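Long-range contact in Myo-inositol-1-phosphate synthase-related protein (Thermotoga maritima MSB8, PDB 3CIN), which belongs to the myo-inositol-1-phosphate synthase family and binds nicotinamide-adenine-dinucleotide in a tetrameric assembly: residues Pro297-Glu309 / Glu319-Ala331. Residues are numbered along the deposited sequence; the frame is centred on the assembly and turned at random.
Sequences PLGDKKFIAIHIE and ELMINGRINDSPA. With NAD (nicotinamide-adenine-dinucleotide), chain F.
Arg325 folds its side chain back over the neighbouring strand and grips main-chain oxygens with its guanidinium. Bends at chi2 (-66°) and chi3 (-50°) turn the group so that NH2 reaches Lys301 O at 2.8 Å, within the guanidinium plane, while NE lies 3.3 Å from Lys302 O, above that carbonyl's plane. Lys302 O also accepts from Ile326 N, so two donors share it. Leu298 CD2 lies over one guanidinium face, 3.5 Å above the plane, and Lys301 CD over the opposite one; NH1 forms salt bridges with Glu309 and Glu319 of a neighbouring subunit.

At the far end of the same sheet face, His307 NE2 donates in its ring plane to the anti lone pair of Glu319 OE2 (2.7 Å), which also takes a salt bridge from Arg325 of that neighbouring subunit. On the other face, Ile304 CG2 meets Ile326 CD1, and Ile304 and Ile306 pack against helix 225-238.

Where one strand begins and the other ends, the Asp300 carboxylate holds the first turn of helix 328-348: OD1 accepts from Ser329 OG (2.7 Å) and OD2 from Ser329 N (3.1 Å). Lys302 NZ forms a salt bridge with Asp328 OD1 at 3.3 Å, and Asp328 O accepts from NAD N7N at 2.7 Å. Alternating hydrogen-bonded and non-hydrogen-bonded pairs mark an antiparallel ladder; a short link between strands 301-311 and 317-327 makes it a beta hairpin, whose outer strand continues the sheet into another subunit and leads into the nicotinamide end of the NAD pocket.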
loop_
_atom_site.group_PDB
_atom_site.type_symbol
_atom_site.label_atom_id
_atom_site.label_comp_id
_atom_site.label_asym_id
_atom_site.label_seq_id
_atom_site.Cartn_x
_atom_site.Cartn_y
_atom_site.Cartn_z
ATOM N N PRO A 297 -3.473 20.348 -3.354
ATOM C CA PRO A 297 -4.043 19.693 -4.577
ATOM C C PRO A 297 -4.888 18.438 -4.354
ATOM O O PRO A 297 -5.497 17.967 -5.300
ATOM C CB PRO A 297 -2.819 19.407 -5.443
ATOM C CG PRO A 297 -1.742 20.246 -4.878
ATOM C CD PRO A 297 -1.999 20.364 -3.406
ATOM N N LEU A 298 -4.878 17.858 -3.148
ATOM C CA LEU A 298 -5.687 16.687 -2.861
ATOM C C LEU A 298 -7.142 17.093 -2.808
ATOM O O LEU A 298 -8.007 16.228 -2.937
ATOM C CB LEU A 298 -5.300 16.023 -1.541
ATOM C CG LEU A 298 -3.896 15.377 -1.595
ATOM C CD1 LEU A 298 -3.563 14.927 -0.200
ATOM C CD2 LEU A 298 -3.829 14.147 -2.519
ATOM N N GLY A 299 -7.419 18.375 -2.585
ATOM C CA GLY A 299 -8.792 18.845 -2.415
ATOM C C GLY A 299 -9.571 18.039 -1.404
ATOM O O GLY A 299 -9.086 17.669 -0.294
ATOM N N ASP A 300 -10.821 17.732 -1.780
ATOM C CA ASP A 300 -11.727 17.066 -0.882
ATOM C C ASP A 300 -11.471 15.549 -0.765
ATOM O O ASP A 300 -12.100 14.881 0.058
ATOM C CB ASP A 300 -13.184 17.353 -1.287
ATOM C CG ASP A 300 -14.171 16.956 -0.203
ATOM O OD1 ASP A 300 -14.028 17.323 0.983
ATOM O OD2 ASP A 300 -15.108 16.237 -0.574
ATOM N N LYS A 301 -10.457 15.055 -1.450
ATOM C CA LYS A 301 -10.198 13.605 -1.442
ATOM C C LYS A 301 -8.919 13.253 -0.665
ATOM O O LYS A 301 -7.843 13.320 -1.239
ATOM C CB LYS A 301 -10.151 13.062 -2.860
ATOM C CG LYS A 301 -10.378 11.515 -3.004
ATOM C CD LYS A 301 -10.454 11.061 -4.507
ATOM C CE LYS A 301 -10.801 9.540 -4.582
ATOM N NZ LYS A 301 -10.712 8.950 -5.957
ATOM N N LYS A 302 -9.115 12.833 0.576
ATOM C CA LYS A 302 -8.030 12.546 1.530
ATOM C C LYS A 302 -7.199 11.405 1.055
ATOM O O LYS A 302 -7.713 10.515 0.384
ATOM C CB LYS A 302 -8.598 12.151 2.898
ATOM C CG LYS A 302 -9.128 13.233 3.711
ATOM C CD LYS A 302 -9.249 12.691 5.125
ATOM C CE LYS A 302 -9.721 13.713 6.100
ATOM N NZ LYS A 302 -10.381 13.019 7.226
ATOM N N PHE A 303 -5.892 11.443 1.348
ATOM C CA PHE A 303 -5.055 10.263 1.264
ATOM C C PHE A 303 -4.909 9.772 2.689
ATOM O O PHE A 303 -4.640 10.557 3.585
ATOM C CB PHE A 303 -3.686 10.548 0.686
ATOM C CG PHE A 303 -2.740 9.399 0.803
ATOM C CD1 PHE A 303 -2.939 8.214 0.085
ATOM C CD2 PHE A 303 -1.616 9.486 1.646
ATOM C CE1 PHE A 303 -2.047 7.148 0.205
ATOM C CE2 PHE A 303 -0.704 8.428 1.744
ATOM C CZ PHE A 303 -0.942 7.232 1.044
ATOM N N ILE A 304 -5.094 8.480 2.897
ATOM C CA ILE A 304 -4.889 7.860 4.206
ATOM C C ILE A 304 -3.873 6.721 4.087
ATOM O O ILE A 304 -3.782 6.031 3.083
ATOM C CB ILE A 304 -6.242 7.389 4.841
ATOM C CG1 ILE A 304 -6.847 6.193 4.126
ATOM C CG2 ILE A 304 -7.308 8.557 4.914
ATOM C CD1 ILE A 304 -7.939 5.472 4.939
ATOM N N ALA A 305 -3.120 6.476 5.178
ATOM C CA ALA A 305 -2.193 5.361 5.246
ATOM C C ALA A 305 -2.252 4.837 6.665
ATOM O O ALA A 305 -2.228 5.596 7.595
ATOM C CB ALA A 305 -0.779 5.756 4.823
ATOM N N ILE A 306 -2.418 3.534 6.846
ATOM C CA ILE A 306 -2.557 2.946 8.187
ATOM C C ILE A 306 -1.592 1.756 8.224
ATOM O O ILE A 306 -1.517 0.993 7.298
ATOM C CB ILE A 306 -3.998 2.461 8.445
ATOM C CG1 ILE A 306 -5.062 3.560 8.500
ATOM C CG2 ILE A 306 -4.173 1.710 9.777
ATOM C CD1 ILE A 306 -6.471 3.105 8.135
ATOM N N HIS A 307 -0.858 1.604 9.334
ATOM C CA HIS A 307 0.017 0.478 9.529
ATOM C C HIS A 307 -0.240 -0.097 10.882
ATOM O O HIS A 307 -0.216 0.614 11.892
ATOM C CB HIS A 307 1.454 0.929 9.508
ATOM C CG HIS A 307 2.450 -0.159 9.800
ATOM N ND1 HIS A 307 3.104 -0.272 11.009
ATOM C CD2 HIS A 307 2.886 -1.184 9.040
ATOM C CE1 HIS A 307 3.899 -1.326 10.971
ATOM N NE2 HIS A 307 3.790 -1.894 9.787
ATOM N N ILE A 308 -0.464 -1.411 10.921
ATOM C CA ILE A 308 -0.749 -2.099 12.203
ATOM C C ILE A 308 0.085 -3.337 12.201
ATOM O O ILE A 308 0.134 -4.052 11.221
ATOM C CB ILE A 308 -2.266 -2.418 12.368
ATOM C CG1 ILE A 308 -3.054 -1.116 12.487
ATOM C CG2 ILE A 308 -2.540 -3.235 13.637
ATOM C CD1 ILE A 308 -4.599 -1.283 12.351
ATOM N N GLU A 309 0.822 -3.561 13.289
ATOM C CA GLU A 309 1.519 -4.811 13.462
ATOM C C GLU A 309 1.052 -5.515 14.704
ATOM O O GLU A 309 0.700 -4.888 15.696
ATOM C CB GLU A 309 3.028 -4.690 13.415
ATOM C CG GLU A 309 3.628 -3.748 14.227
ATOM C CD GLU A 309 5.157 -3.792 14.084
ATOM O OE1 GLU A 309 5.680 -4.454 13.133
ATOM O OE2 GLU A 309 5.822 -3.174 14.947
ATOM N N GLU A 319 1.776 -7.943 9.702
ATOM C CA GLU A 319 1.672 -6.530 9.472
ATOM C C GLU A 319 0.608 -6.281 8.409
ATOM O O GLU A 319 0.632 -6.992 7.384
ATOM C CB GLU A 319 2.995 -6.138 8.813
ATOM C CG GLU A 319 3.547 -4.909 9.192
ATOM C CD GLU A 319 4.992 -4.848 8.799
ATOM O OE1 GLU A 319 5.529 -5.844 8.254
ATOM O OE2 GLU A 319 5.592 -3.800 9.065
ATOM N N LEU A 320 -0.210 -5.230 8.595
ATOM C CA LEU A 320 -1.181 -4.771 7.606
ATOM C C LEU A 320 -0.879 -3.331 7.257
ATOM O O LEU A 320 -0.672 -2.569 8.181
ATOM C CB LEU A 320 -2.586 -4.858 8.142
ATOM C CG LEU A 320 -3.053 -6.263 8.416
ATOM C CD1 LEU A 320 -4.312 -6.229 9.299
ATOM C CD2 LEU A 320 -3.274 -7.044 7.035
ATOM N N MET A 321 -0.807 -2.981 5.946
ATOM C CA MET A 321 -0.661 -1.560 5.497
ATOM C C MET A 321 -1.912 -1.226 4.645
ATOM O O MET A 321 -2.074 -1.849 3.598
ATOM C CB MET A 321 0.630 -1.283 4.719
ATOM C CG MET A 321 1.951 -1.921 5.322
ATOM S SD MET A 321 3.606 -1.754 4.597
ATOM C CE MET A 321 4.603 -2.586 5.845
ATOM N N ILE A 322 -2.788 -0.320 5.089
ATOM C CA ILE A 322 -4.006 0.088 4.381
ATOM C C ILE A 322 -3.755 1.482 3.777
ATOM O O ILE A 322 -3.334 2.377 4.497
ATOM C CB ILE A 322 -5.178 0.202 5.272
ATOM C CG1 ILE A 322 -5.543 -1.183 5.864
ATOM C CG2 ILE A 322 -6.373 0.833 4.593
ATOM C CD1 ILE A 322 -4.850 -1.503 7.170
ATOM N N ASN A 323 -4.001 1.663 2.494
ATOM C CA ASN A 323 -3.909 3.002 1.904
ATOM C C ASN A 323 -5.273 3.320 1.327
ATOM O O ASN A 323 -6.000 2.439 0.951
ATOM C CB ASN A 323 -2.993 3.086 0.697
ATOM C CG ASN A 323 -1.522 3.000 1.025
ATOM O OD1 ASN A 323 -1.074 3.350 2.118
ATOM N ND2 ASN A 323 -0.760 2.537 0.059
ATOM N N GLY A 324 -5.614 4.576 1.188
ATOM C CA GLY A 324 -6.934 4.857 0.589
ATOM C C GLY A 324 -6.980 6.247 0.054
ATOM O O GLY A 324 -6.185 7.102 0.456
ATOM N N ARG A 325 -7.917 6.472 -0.857
ATOM C CA ARG A 325 -8.279 7.828 -1.267
ATOM C C ARG A 325 -9.754 7.876 -1.034
ATOM O O ARG A 325 -10.502 7.160 -1.712
ATOM C CB ARG A 325 -8.007 8.022 -2.731
ATOM C CG ARG A 325 -6.559 8.067 -3.071
ATOM C CD ARG A 325 -5.849 9.335 -2.466
ATOM N NE ARG A 325 -6.435 10.679 -2.651
ATOM C CZ ARG A 325 -6.285 11.473 -3.724
ATOM N NH1 ARG A 325 -5.651 11.039 -4.780
ATOM N NH2 ARG A 325 -6.783 12.699 -3.767
ATOM N N ILE A 326 -10.156 8.751 -0.156
ATOM C CA ILE A 326 -11.550 8.859 0.275
ATOM C C ILE A 326 -12.081 10.306 0.200
ATOM O O ILE A 326 -11.464 11.256 0.686
ATOM C CB ILE A 326 -11.768 8.209 1.622
ATOM C CG1 ILE A 326 -10.877 8.777 2.698
ATOM C CG2 ILE A 326 -11.385 6.692 1.600
ATOM C CD1 ILE A 326 -10.923 7.895 3.926
ATOM N N ASN A 327 -13.255 10.461 -0.410
ATOM C CA ASN A 327 -13.859 11.764 -0.538
ATOM C C ASN A 327 -14.500 12.164 0.755
ATOM O O ASN A 327 -15.538 11.598 1.165
ATOM C CB ASN A 327 -14.870 11.733 -1.686
ATOM C CG ASN A 327 -14.237 11.750 -3.016
ATOM O OD1 ASN A 327 -13.922 12.823 -3.535
ATOM N ND2 ASN A 327 -14.096 10.581 -3.641
ATOM N N ASP A 328 -13.942 13.215 1.378
ATOM C CA ASP A 328 -14.360 13.631 2.713
ATOM C C ASP A 328 -15.805 14.056 2.862
ATOM O O ASP A 328 -16.558 13.539 3.705
ATOM C CB ASP A 328 -13.523 14.848 3.133
ATOM C CG ASP A 328 -12.270 14.481 3.820
ATOM O OD1 ASP A 328 -12.284 13.489 4.592
ATOM O OD2 ASP A 328 -11.277 15.217 3.586
ATOM N N SER A 329 -16.149 15.087 2.111
ATOM C CA SER A 329 -17.413 15.758 2.340
ATOM C C SER A 329 -18.567 14.873 1.922
ATOM O O SER A 329 -19.588 14.832 2.595
ATOM C CB SER A 329 -17.406 17.086 1.598
ATOM O OG SER A 329 -16.373 17.878 2.174
ATOM N N PRO A 330 -18.409 14.117 0.816
ATOM C CA PRO A 330 -19.517 13.176 0.495
ATOM C C PRO A 330 -19.778 12.142 1.568
ATOM O O PRO A 330 -20.933 11.824 1.840
ATOM C CB PRO A 330 -19.070 12.581 -0.831
ATOM C CG PRO A 330 -18.205 13.687 -1.432
ATOM C CD PRO A 330 -17.427 14.157 -0.266
ATOM N N ALA A 331 -18.733 11.620 2.199
ATOM C CA ALA A 331 -18.949 10.608 3.230
ATOM C C ALA A 331 -19.862 11.162 4.340
ATOM O O ALA A 331 -20.861 10.535 4.763
ATOM C CB ALA A 331 -17.629 10.127 3.819
HETATM P PA NAD F . -15.366 23.988 5.569
HETATM O O1A NAD F . -15.451 23.736 4.087
HETATM O O2A NAD F . -14.285 24.968 5.907
HETATM O O5B NAD F . -16.737 24.640 5.964
HETATM C C5B NAD F . -16.911 25.251 7.241
HETATM C C4B NAD F . -17.914 26.377 7.066
HETATM O O4B NAD F . -18.291 26.859 8.346
HETATM C C3B NAD F . -17.404 27.576 6.275
HETATM O O3B NAD F . -18.373 28.028 5.344
HETATM C C2B NAD F . -17.163 28.633 7.345
HETATM O O2B NAD F . -17.142 29.933 6.821
HETATM C C1B NAD F . -18.287 28.308 8.303
HETATM N N9A NAD F . -18.108 28.794 9.674
HETATM C C8A NAD F . -16.901 28.779 10.366
HETATM N N7A NAD F . -17.184 29.181 11.653
HETATM C C5A NAD F . -18.528 29.451 11.727
HETATM C C6A NAD F . -19.330 29.974 12.745
HETATM N N6A NAD F . -18.852 30.243 14.000
HETATM N N1A NAD F . -20.682 30.083 12.488
HETATM C C2A NAD F . -21.190 29.762 11.242
HETATM N N3A NAD F . -20.399 29.321 10.201
HETATM C C4A NAD F . -19.085 29.185 10.473
HETATM O O3 NAD F . -15.198 22.638 6.362
HETATM P PN NAD F . -15.897 21.267 6.016
HETATM O O1N NAD F . -14.900 20.409 5.312
HETATM O O2N NAD F . -17.278 21.493 5.497
HETATM O O5D NAD F . -16.011 20.619 7.466
HETATM C C5D NAD F . -16.975 21.090 8.379
HETATM C C4D NAD F . -16.744 20.518 9.774
HETATM O O4D NAD F . -17.003 19.141 9.736
HETATM C C3D NAD F . -15.350 20.707 10.350
HETATM O O3D NAD F . -15.438 20.956 11.777
HETATM C C2D NAD F . -14.748 19.325 10.152
HETATM O O2D NAD F . -13.739 19.033 11.124
HETATM C C1D NAD F . -15.968 18.466 10.400
HETATM N N1N NAD F . -15.835 17.117 9.855
HETATM C C2N NAD F . -15.647 16.945 8.544
HETATM C C3N NAD F . -15.565 15.593 8.115
HETATM C C7N NAD F . -15.617 15.352 6.676
HETATM O O7N NAD F . -15.623 16.463 5.880
HETATM N N7N NAD F . -15.664 14.095 6.206
HETATM C C4N NAD F . -15.651 14.526 8.987
HETATM C C5N NAD F . -15.828 14.740 10.323
HETATM C C6N NAD F . -15.939 16.074 10.739
HETATM O O HOH W 1 -9.581 16.762 2.261
HETATM O O HOH W 2 -15.300 15.104 -2.901
#